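PDB 3A35: lumazine protein from Photobacterium kishitanii, which binds a lumazine or flavin chromophore and probably acts as an antenna that shifts bacterial luciferase emission to shorter wavelength. Local coordinates for residues A[112-124]-A[153-165]. Sequence-based numbering, arbitrary orientation.
Sequences TEEEDRLKVYIKI and DIIFINYPKNLSI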
ATOM      1  N   THR A 112     -15.901   8.425   4.564  1.00 27.73           N
ATOM      2  CA  THR A 112     -17.070   8.376   5.418  1.00 32.31           C
ATOM      3  C   THR A 112     -17.174   6.960   5.915  1.00 34.00           C
ATOM      4  O   THR A 112     -17.018   5.991   5.145  1.00 32.82           O
ATOM      5  CB  THR A 112     -18.317   8.882   4.697  1.00 32.41           C
ATOM      6  OG1 THR A 112     -18.825   7.892   3.819  1.00 38.88           O
ATOM      7  CG2 THR A 112     -18.020  10.192   3.883  1.00 33.39           C
ATOM      8  N   GLU A 113     -17.351   6.818   7.227  1.00 35.81           N
ATOM      9  CA  GLU A 113     -17.664   5.517   7.802  1.00 39.25           C
ATOM     10  C   GLU A 113     -19.151   5.384   8.061  1.00 40.19           C
ATOM     11  O   GLU A 113     -19.639   6.053   8.977  1.00 41.01           O
ATOM     12  CB  GLU A 113     -16.950   5.385   9.128  1.00 40.20           C
ATOM     13  CG  GLU A 113     -15.466   5.472   9.002  1.00 44.80           C
ATOM     14  CD  GLU A 113     -14.867   6.288  10.137  1.00 51.19           C
ATOM     15  OE1 GLU A 113     -15.142   5.947  11.318  1.00 55.66           O
ATOM     16  OE2 GLU A 113     -14.132   7.273   9.859  1.00 51.62           O
ATOM     17  N   GLU A 114     -19.871   4.586   7.254  1.00 41.47           N
ATOM     18  CA  GLU A 114     -21.311   4.273   7.496  1.00 42.77           C
ATOM     19  C   GLU A 114     -21.763   2.887   7.126  1.00 43.00           C
ATOM     20  O   GLU A 114     -21.306   2.319   6.126  1.00 41.66           O
ATOM     21  CB  GLU A 114     -22.255   5.185   6.725  1.00 43.22           C
ATOM     22  CG  GLU A 114     -21.652   6.362   6.026  1.00 46.23           C
ATOM     23  CD  GLU A 114     -22.633   6.923   5.038  1.00 50.23           C
ATOM     24  OE1 GLU A 114     -22.876   6.262   3.973  1.00 52.53           O
ATOM     25  OE2 GLU A 114     -23.174   8.006   5.343  1.00 51.39           O
ATOM     26  N   GLU A 115     -22.733   2.364   7.879  1.00 42.94           N
ATOM     27  CA  GLU A 115     -23.454   1.151   7.450  1.00 42.09           C
ATOM     28  C   GLU A 115     -22.514  -0.016   7.287  1.00 39.91           C
ATOM     29  O   GLU A 115     -22.682  -0.812   6.329  1.00 40.02           O
ATOM     30  CB  GLU A 115     -24.180   1.380   6.114  1.00 43.35           C
ATOM     31  CG  GLU A 115     -25.416   2.303   6.196  1.00 47.54           C
ATOM     32  CD  GLU A 115     -26.637   1.564   6.776  1.00 53.38           C
ATOM     33  OE1 GLU A 115     -26.480   0.352   7.089  1.00 52.41           O
ATOM     34  OE2 GLU A 115     -27.729   2.189   6.921  1.00 54.44           O
ATOM     35  N   ASP A 116     -21.508  -0.112   8.179  1.00 36.84           N
ATOM     36  CA  ASP A 116     -20.483  -1.198   8.157  1.00 36.21           C
ATOM     37  C   ASP A 116     -19.489  -1.138   6.991  1.00 31.48           C
ATOM     38  O   ASP A 116     -18.883  -2.168   6.656  1.00 31.10           O
ATOM     39  CB  ASP A 116     -21.105  -2.610   8.110  1.00 36.86           C
ATOM     40  CG  ASP A 116     -21.882  -2.936   9.388  1.00 43.87           C
ATOM     41  OD1 ASP A 116     -21.203  -3.148  10.432  1.00 48.84           O
ATOM     42  OD2 ASP A 116     -23.146  -2.953   9.332  1.00 47.19           O
ATOM     43  N   ARG A 117     -19.446   0.023   6.362  1.00 28.76           N
ATOM     44  CA  ARG A 117     -18.580   0.265   5.159  1.00 24.43           C
ATOM     45  C   ARG A 117     -17.609   1.430   5.521  1.00 25.66           C
ATOM     46  O   ARG A 117     -17.929   2.338   6.304  1.00 23.85           O
ATOM     47  CB  ARG A 117     -19.417   0.665   3.948  1.00 25.26           C
ATOM     48  CG  ARG A 117     -20.707  -0.178   3.671  1.00 24.25           C
ATOM     49  CD  ARG A 117     -20.335  -1.630   3.484  1.00 28.09           C
ATOM     50  NE  ARG A 117     -19.356  -1.837   2.358  1.00 22.24           N
ATOM     51  CZ  ARG A 117     -18.911  -3.020   1.946  1.00 26.07           C
ATOM     52  NH1 ARG A 117     -19.339  -4.137   2.536  1.00 29.07           N
ATOM     53  NH2 ARG A 117     -18.066  -3.141   0.903  1.00 24.60           N
ATOM     54  N   LEU A 118     -16.390   1.372   4.948  1.00 21.45           N
ATOM     55  CA  LEU A 118     -15.403   2.464   4.947  1.00 22.50           C
ATOM     56  C   LEU A 118     -15.435   2.957   3.466  1.00 21.27           C
ATOM     57  O   LEU A 118     -14.957   2.260   2.556  1.00 21.32           O
ATOM     58  CB  LEU A 118     -14.040   1.907   5.390  1.00 20.04           C
ATOM     59  CG  LEU A 118     -12.950   2.984   5.402  1.00 21.29           C
ATOM     60  CD1 LEU A 118     -13.172   4.142   6.353  1.00 24.52           C
ATOM     61  CD2 LEU A 118     -11.543   2.467   5.675  1.00 26.99           C
ATOM     62  N   LYS A 119     -16.055   4.118   3.229  1.00 19.45           N
ATOM     63  CA  LYS A 119     -16.202   4.693   1.927  1.00 19.24           C
ATOM     64  C   LYS A 119     -15.047   5.656   1.739  1.00 19.41           C
ATOM     65  O   LYS A 119     -14.958   6.659   2.405  1.00 20.02           O
ATOM     66  CB  LYS A 119     -17.506   5.467   1.880  1.00 21.92           C
ATOM     67  CG  LYS A 119     -18.658   4.555   2.022  1.00 24.35           C
ATOM     68  CD  LYS A 119     -20.013   5.199   1.639  1.00 27.47           C
ATOM     69  CE  LYS A 119     -21.078   4.121   1.813  1.00 29.53           C
ATOM     70  NZ  LYS A 119     -22.375   4.832   1.568  1.00 30.24           N
ATOM     71  N   VAL A 120     -14.181   5.403   0.765  1.00 17.52           N
ATOM     72  CA  VAL A 120     -12.964   6.192   0.541  1.00 15.77           C
ATOM     73  C   VAL A 120     -13.075   6.755  -0.836  1.00 16.52           C
ATOM     74  O   VAL A 120     -13.266   6.009  -1.816  1.00 18.65           O
ATOM     75  CB  VAL A 120     -11.715   5.244   0.703  1.00 17.57           C
ATOM     76  CG1 VAL A 120     -10.446   6.112   0.386  1.00 17.74           C
ATOM     77  CG2 VAL A 120     -11.695   4.640   2.144  1.00 18.32           C
ATOM     78  N   TYR A 121     -12.828   8.046  -0.964  1.00 15.06           N
ATOM     79  CA  TYR A 121     -12.846   8.838  -2.201  1.00 17.58           C
ATOM     80  C   TYR A 121     -11.479   9.407  -2.466  1.00 17.18           C
ATOM     81  O   TYR A 121     -10.948  10.130  -1.619  1.00 17.02           O
ATOM     82  CB  TYR A 121     -13.872  10.022  -2.077  1.00 16.76           C
ATOM     83  CG  TYR A 121     -15.277   9.503  -1.776  1.00 20.35           C
ATOM     84  CD1 TYR A 121     -16.164   9.246  -2.806  1.00 22.73           C
ATOM     85  CD2 TYR A 121     -15.677   9.234  -0.484  1.00 21.14           C
ATOM     86  CE1 TYR A 121     -17.469   8.742  -2.553  1.00 24.09           C
ATOM     87  CE2 TYR A 121     -16.951   8.667  -0.191  1.00 21.61           C
ATOM     88  CZ  TYR A 121     -17.838   8.461  -1.229  1.00 22.30           C
ATOM     89  OH  TYR A 121     -19.113   7.900  -0.893  1.00 26.29           O
ATOM     90  N   ILE A 122     -10.926   9.050  -3.605  1.00 16.93           N
ATOM     91  CA  ILE A 122      -9.532   9.321  -3.850  1.00 18.37           C
ATOM     92  C   ILE A 122      -9.441  10.179  -5.097  1.00 19.11           C
ATOM     93  O   ILE A 122      -9.946   9.774  -6.122  1.00 18.34           O
ATOM     94  CB  ILE A 122      -8.731   7.989  -4.056  1.00 17.66           C
ATOM     95  CG1 ILE A 122      -8.853   7.061  -2.791  1.00 22.04           C
ATOM     96  CG2 ILE A 122      -7.266   8.361  -4.436  1.00 18.86           C
ATOM     97  CD1 ILE A 122      -8.012   5.844  -2.769  1.00 23.37           C
ATOM     98  N   LYS A 123      -8.791  11.328  -5.040  1.00 18.73           N
ATOM     99  CA  LYS A 123      -8.643  12.184  -6.204  1.00 20.07           C
ATOM    100  C   LYS A 123      -7.393  11.797  -6.983  1.00 18.12           C
ATOM    101  O   LYS A 123      -6.257  11.818  -6.407  1.00 18.95           O
ATOM    102  CB  LYS A 123      -8.612  13.674  -5.795  1.00 19.49           C
ATOM    103  CG  LYS A 123      -8.613  14.594  -6.965  1.00 23.18           C
ATOM    104  CD  LYS A 123      -8.730  16.095  -6.499  1.00 26.51           C
ATOM    105  CE  LYS A 123     -10.158  16.369  -6.060  1.00 31.57           C
ATOM    106  NZ  LYS A 123     -10.464  17.825  -5.824  1.00 41.95           N
ATOM    107  N   ILE A 124      -7.520  11.553  -8.282  1.00 19.04           N
ATOM    108  CA  ILE A 124      -6.458  11.033  -9.122  1.00 19.34           C
ATOM    109  C   ILE A 124      -5.804  12.245  -9.792  1.00 22.41           C
ATOM    110  O   ILE A 124      -6.553  13.049 -10.405  1.00 23.75           O
ATOM    111  CB  ILE A 124      -6.998   9.994 -10.115  1.00 20.87           C
ATOM    112  CG1 ILE A 124      -7.693   8.790  -9.384  1.00 19.89           C
ATOM    113  CG2 ILE A 124      -5.875   9.582 -11.110  1.00 24.18           C
ATOM    114  CD1 ILE A 124      -6.898   7.954  -8.279  1.00 21.34           C
ATOM    115  N   ASP A 153     -12.546  13.290 -11.444  1.00 26.85           N
ATOM    116  CA  ASP A 153     -11.245  12.671 -11.210  1.00 25.05           C
ATOM    117  C   ASP A 153     -11.219  11.907  -9.876  1.00 24.50           C
ATOM    118  O   ASP A 153     -10.105  11.646  -9.399  1.00 21.70           O
ATOM    119  CB  ASP A 153     -10.151  13.756 -11.248  1.00 24.82           C
ATOM    120  CG  ASP A 153     -10.452  14.973 -10.374  1.00 27.40           C
ATOM    121  OD1 ASP A 153     -11.479  15.035  -9.641  1.00 29.36           O
ATOM    122  OD2 ASP A 153      -9.627  15.913 -10.357  1.00 33.34           O
ATOM    123  N   ILE A 154     -12.382  11.580  -9.308  1.00 22.26           N
ATOM    124  CA  ILE A 154     -12.474  10.975  -8.010  1.00 20.65           C
ATOM    125  C   ILE A 154     -12.978   9.586  -8.094  1.00 22.42           C
ATOM    126  O   ILE A 154     -13.993   9.300  -8.749  1.00 22.42           O
ATOM    127  CB  ILE A 154     -13.114  11.911  -7.003  1.00 23.88           C
ATOM    128  CG1 ILE A 154     -14.277  11.401  -6.310  1.00 32.02           C
ATOM    129  CG2 ILE A 154     -12.662  13.400  -7.108  1.00 26.56           C
ATOM    130  CD1 ILE A 154     -13.726  10.940  -5.131  1.00 29.53           C
ATOM    131  N   ILE A 155     -12.190   8.672  -7.551  1.00 19.74           N
ATOM    132  CA  ILE A 155     -12.614   7.259  -7.517  1.00 18.96           C
ATOM    133  C   ILE A 155     -13.188   6.915  -6.147  1.00 19.11           C
ATOM    134  O   ILE A 155     -12.609   7.305  -5.114  1.00 21.39           O
ATOM    135  CB  ILE A 155     -11.459   6.287  -7.939  1.00 22.50           C
ATOM    136  CG1 ILE A 155     -10.284   6.315  -7.012  1.00 26.36           C
ATOM    137  CG2 ILE A 155     -11.048   6.551  -9.353  1.00 23.72           C
ATOM    138  CD1 ILE A 155      -9.494   5.048  -7.101  1.00 27.41           C
ATOM    139  N   PHE A 156     -14.326   6.247  -6.068  1.00 17.41           N
ATOM    140  CA  PHE A 156     -14.984   5.860  -4.883  1.00 19.16           C
ATOM    141  C   PHE A 156     -14.819   4.382  -4.695  1.00 18.09           C
ATOM    142  O   PHE A 156     -15.204   3.552  -5.536  1.00 17.96           O
ATOM    143  CB  PHE A 156     -16.448   6.312  -4.945  1.00 18.49           C
ATOM    144  CG  PHE A 156     -17.340   5.671  -4.010  1.00 17.53           C
ATOM    145  CD1 PHE A 156     -16.969   5.361  -2.690  1.00 18.19           C
ATOM    146  CD2 PHE A 156     -18.678   5.443  -4.379  1.00 21.88           C
ATOM    147  CE1 PHE A 156     -17.839   4.775  -1.757  1.00 21.43           C
ATOM    148  CE2 PHE A 156     -19.555   4.839  -3.506  1.00 21.80           C
ATOM    149  CZ  PHE A 156     -19.182   4.518  -2.163  1.00 21.03           C
ATOM    150  N   ILE A 157     -14.192   3.972  -3.603  1.00 16.25           N
ATOM    151  CA  ILE A 157     -14.037   2.610  -3.223  1.00 16.13           C
ATOM    152  C   ILE A 157     -14.758   2.345  -1.932  1.00 17.55           C
ATOM    153  O   ILE A 157     -14.636   3.059  -0.966  1.00 18.33           O
ATOM    154  CB  ILE A 157     -12.546   2.213  -3.032  1.00 16.61           C
ATOM    155  CG1 ILE A 157     -11.823   2.527  -4.332  1.00 17.19           C
ATOM    156  CG2 ILE A 157     -12.462   0.634  -2.835  1.00 17.03           C
ATOM    157  CD1 ILE A 157     -10.438   2.904  -4.154  1.00 24.45           C
ATOM    158  N   ASN A 158     -15.608   1.296  -1.932  1.00 18.24           N
ATOM    159  CA  ASN A 158     -16.466   1.079  -0.791  1.00 18.59           C
ATOM    160  C   ASN A 158     -15.990  -0.232  -0.149  1.00 20.52           C
ATOM    161  O   ASN A 158     -16.261  -1.361  -0.647  1.00 22.22           O
ATOM    162  CB  ASN A 158     -17.920   0.975  -1.328  1.00 20.95           C
ATOM    163  CG  ASN A 158     -18.881   0.718  -0.254  1.00 23.59           C
ATOM    164  OD1 ASN A 158     -18.555   0.385   0.837  1.00 23.11           O
ATOM    165  ND2 ASN A 158     -20.178   0.889  -0.604  1.00 32.70           N
ATOM    166  N   TYR A 159     -15.179  -0.052   0.890  1.00 18.59           N
ATOM    167  CA  TYR A 159     -14.551  -1.169   1.576  1.00 19.18           C
ATOM    168  C   TYR A 159     -15.419  -1.716   2.715  1.00 21.62           C
ATOM    169  O   TYR A 159     -16.080  -0.909   3.361  1.00 24.06           O
ATOM    170  CB  TYR A 159     -13.228  -0.722   2.210  1.00 19.45           C
ATOM    171  CG  TYR A 159     -12.145  -0.284   1.228  1.00 16.32           C
ATOM    172  CD1 TYR A 159     -11.409  -1.272   0.489  1.00 17.44           C
ATOM    173  CD2 TYR A 159     -11.882   1.044   1.072  1.00 17.66           C
ATOM    174  CE1 TYR A 159     -10.397  -0.866  -0.376  1.00 14.61           C
ATOM    175  CE2 TYR A 159     -10.835   1.504   0.228  1.00 15.42           C
ATOM    176  CZ  TYR A 159     -10.152   0.523  -0.493  1.00 17.97           C
ATOM    177  OH  TYR A 159      -9.189   1.083  -1.359  1.00 16.49           O
ATOM    178  N   PRO A 160     -15.308  -2.998   3.028  1.00 22.97           N
ATOM    179  CA  PRO A 160     -15.937  -3.452   4.267  1.00 24.46           C
ATOM    180  C   PRO A 160     -15.176  -2.784   5.413  1.00 24.84           C
ATOM    181  O   PRO A 160     -13.938  -2.762   5.403  1.00 25.00           O
ATOM    182  CB  PRO A 160     -15.645  -4.940   4.296  1.00 24.49           C
ATOM    183  CG  PRO A 160     -14.576  -5.275   3.194  1.00 26.00           C
ATOM    184  CD  PRO A 160     -14.467  -4.040   2.350  1.00 21.27           C
ATOM    185  N   LYS A 161     -15.891  -2.328   6.466  1.00 27.23           N
ATOM    186  CA  LYS A 161     -15.249  -1.546   7.563  1.00 27.82           C
ATOM    187  C   LYS A 161     -14.137  -2.319   8.325  1.00 28.41           C
ATOM    188  O   LYS A 161     -13.254  -1.698   8.864  1.00 28.10           O
ATOM    189  CB  LYS A 161     -16.281  -0.898   8.563  1.00 30.35           C
ATOM    190  CG  LYS A 161     -15.604  -0.376   9.880  1.00 32.50           C
ATOM    191  CD  LYS A 161     -16.215   0.822  10.560  1.00 33.37           C
ATOM    192  CE  LYS A 161     -15.678   2.179  10.003  1.00 42.03           C
ATOM    193  NZ  LYS A 161     -14.207   2.507  10.191  1.00 45.45           N
ATOM    194  N   ASN A 162     -14.138  -3.638   8.335  1.00 28.25           N
ATOM    195  CA  ASN A 162     -13.108  -4.300   9.100  1.00 29.18           C
ATOM    196  C   ASN A 162     -11.726  -4.183   8.474  1.00 27.20           C
ATOM    197  O   ASN A 162     -10.796  -4.525   9.126  1.00 25.79           O
ATOM    198  CB  ASN A 162     -13.414  -5.790   9.161  1.00 29.47           C
ATOM    199  CG  ASN A 162     -14.023  -6.237   7.913  1.00 36.63           C
ATOM    200  OD1 ASN A 162     -13.298  -6.489   6.968  1.00 39.65           O
ATOM    201  ND2 ASN A 162     -15.409  -6.249   7.840  1.00 42.00           N
ATOM    202  N   LEU A 163     -11.645  -3.801   7.197  1.00 25.44           N
ATOM    203  CA  LEU A 163     -10.321  -3.400   6.647  1.00 26.22           C
ATOM    204  C   LEU A 163      -9.813  -2.076   7.241  1.00 28.73           C
ATOM    205  O   LEU A 163      -8.628  -1.679   7.031  1.00 26.60           O
ATOM    206  CB  LEU A 163     -10.373  -3.282   5.119  1.00 24.98           C
ATOM    207  CG  LEU A 163     -10.593  -4.571   4.345  1.00 21.45           C
ATOM    208  CD1 LEU A 163     -10.587  -4.087   2.884  1.00 22.88           C
ATOM    209  CD2 LEU A 163      -9.507  -5.561   4.575  1.00 18.57           C
ATOM    210  N   SER A 164     -10.679  -1.378   7.969  1.00 28.53           N
ATOM    211  CA  SER A 164     -10.252  -0.254   8.774  1.00 29.54           C
ATOM    212  C   SER A 164      -9.312  -0.765   9.822  1.00 28.88           C
ATOM    213  O   SER A 164      -8.517   0.027  10.364  1.00 31.48           O
ATOM    214  CB  SER A 164     -11.451   0.363   9.502  1.00 29.81           C
ATOM    215  OG  SER A 164     -11.829   1.573   8.872  1.00 35.92           O
ATOM    216  N   ILE A 165      -9.471  -2.049  10.168  1.00 28.66           N
ATOM    217  CA  ILE A 165      -8.806  -2.665  11.346  1.00 26.90           C
ATOM    218  C   ILE A 165      -7.524  -3.278  10.951  1.00 26.74           C
ATOM    219  O   ILE A 165      -6.484  -2.942  11.514  1.00 27.77           O
ATOM    220  CB  ILE A 165      -9.784  -3.675  12.140  1.00 27.62           C
ATOM    221  CG1 ILE A 165     -10.912  -2.879  12.811  1.00 29.36           C
ATOM    222  CG2 ILE A 165      -9.016  -4.600  13.159  1.00 27.83           C
ATOM    223  CD1 ILE A 165     -12.158  -3.797  13.187  1.00 30.22           C
TER
HETATM  224  O   HOH W   1      -7.036  15.684 -10.348  1.00 30.15           O
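Strands 117-123 and 154-160 pair antiparallel, with Leu118, Val120 and Ile122 in hydrogen-bonded pairs with Tyr159, Ile157 and Ile155. They are neighbours in the six-stranded barrel of the predicted second lumazine-binding repeat. On one face of the sheet, the rings of Tyr121 and Phe156 form an offset stack, centroids 4.5 Å apart and planes at 13°. With chi1 at 163°, the Phe156 ring swings away from its own backbone nitrogen and lies beside that of Tyr121. Tyr121 CE1 sits over Phe156 CG at 3.4 Å. Lys119 CB lies 3.7 Å from Phe156 CE1, and the lysine ends in a salt bridge to Glu114. Next along, Arg117 grips Asn158 side-on. Arg117 NE donates to Asn158 OD1 at 2.8 Å, with a nearly straight N-H (172°), and Arg117 NH2 to Asn158 O at 3.0 Å. Both acceptors lie close to the guanidinium plane, but both donors stand well above the carbonyl planes. The other face carries Leu118, Val120, Ile122, Ile155, Ile157 and Tyr159. Ile140 of strand 137-140 packs against this layer inside the barrel. Lys161 NZ donates a hydrogen bond to Ser164 OG and makes a long salt bridge to Glu113. Held by both side chain and backbone of Asn158, the Arg117 guanidinium is limited in its rotation.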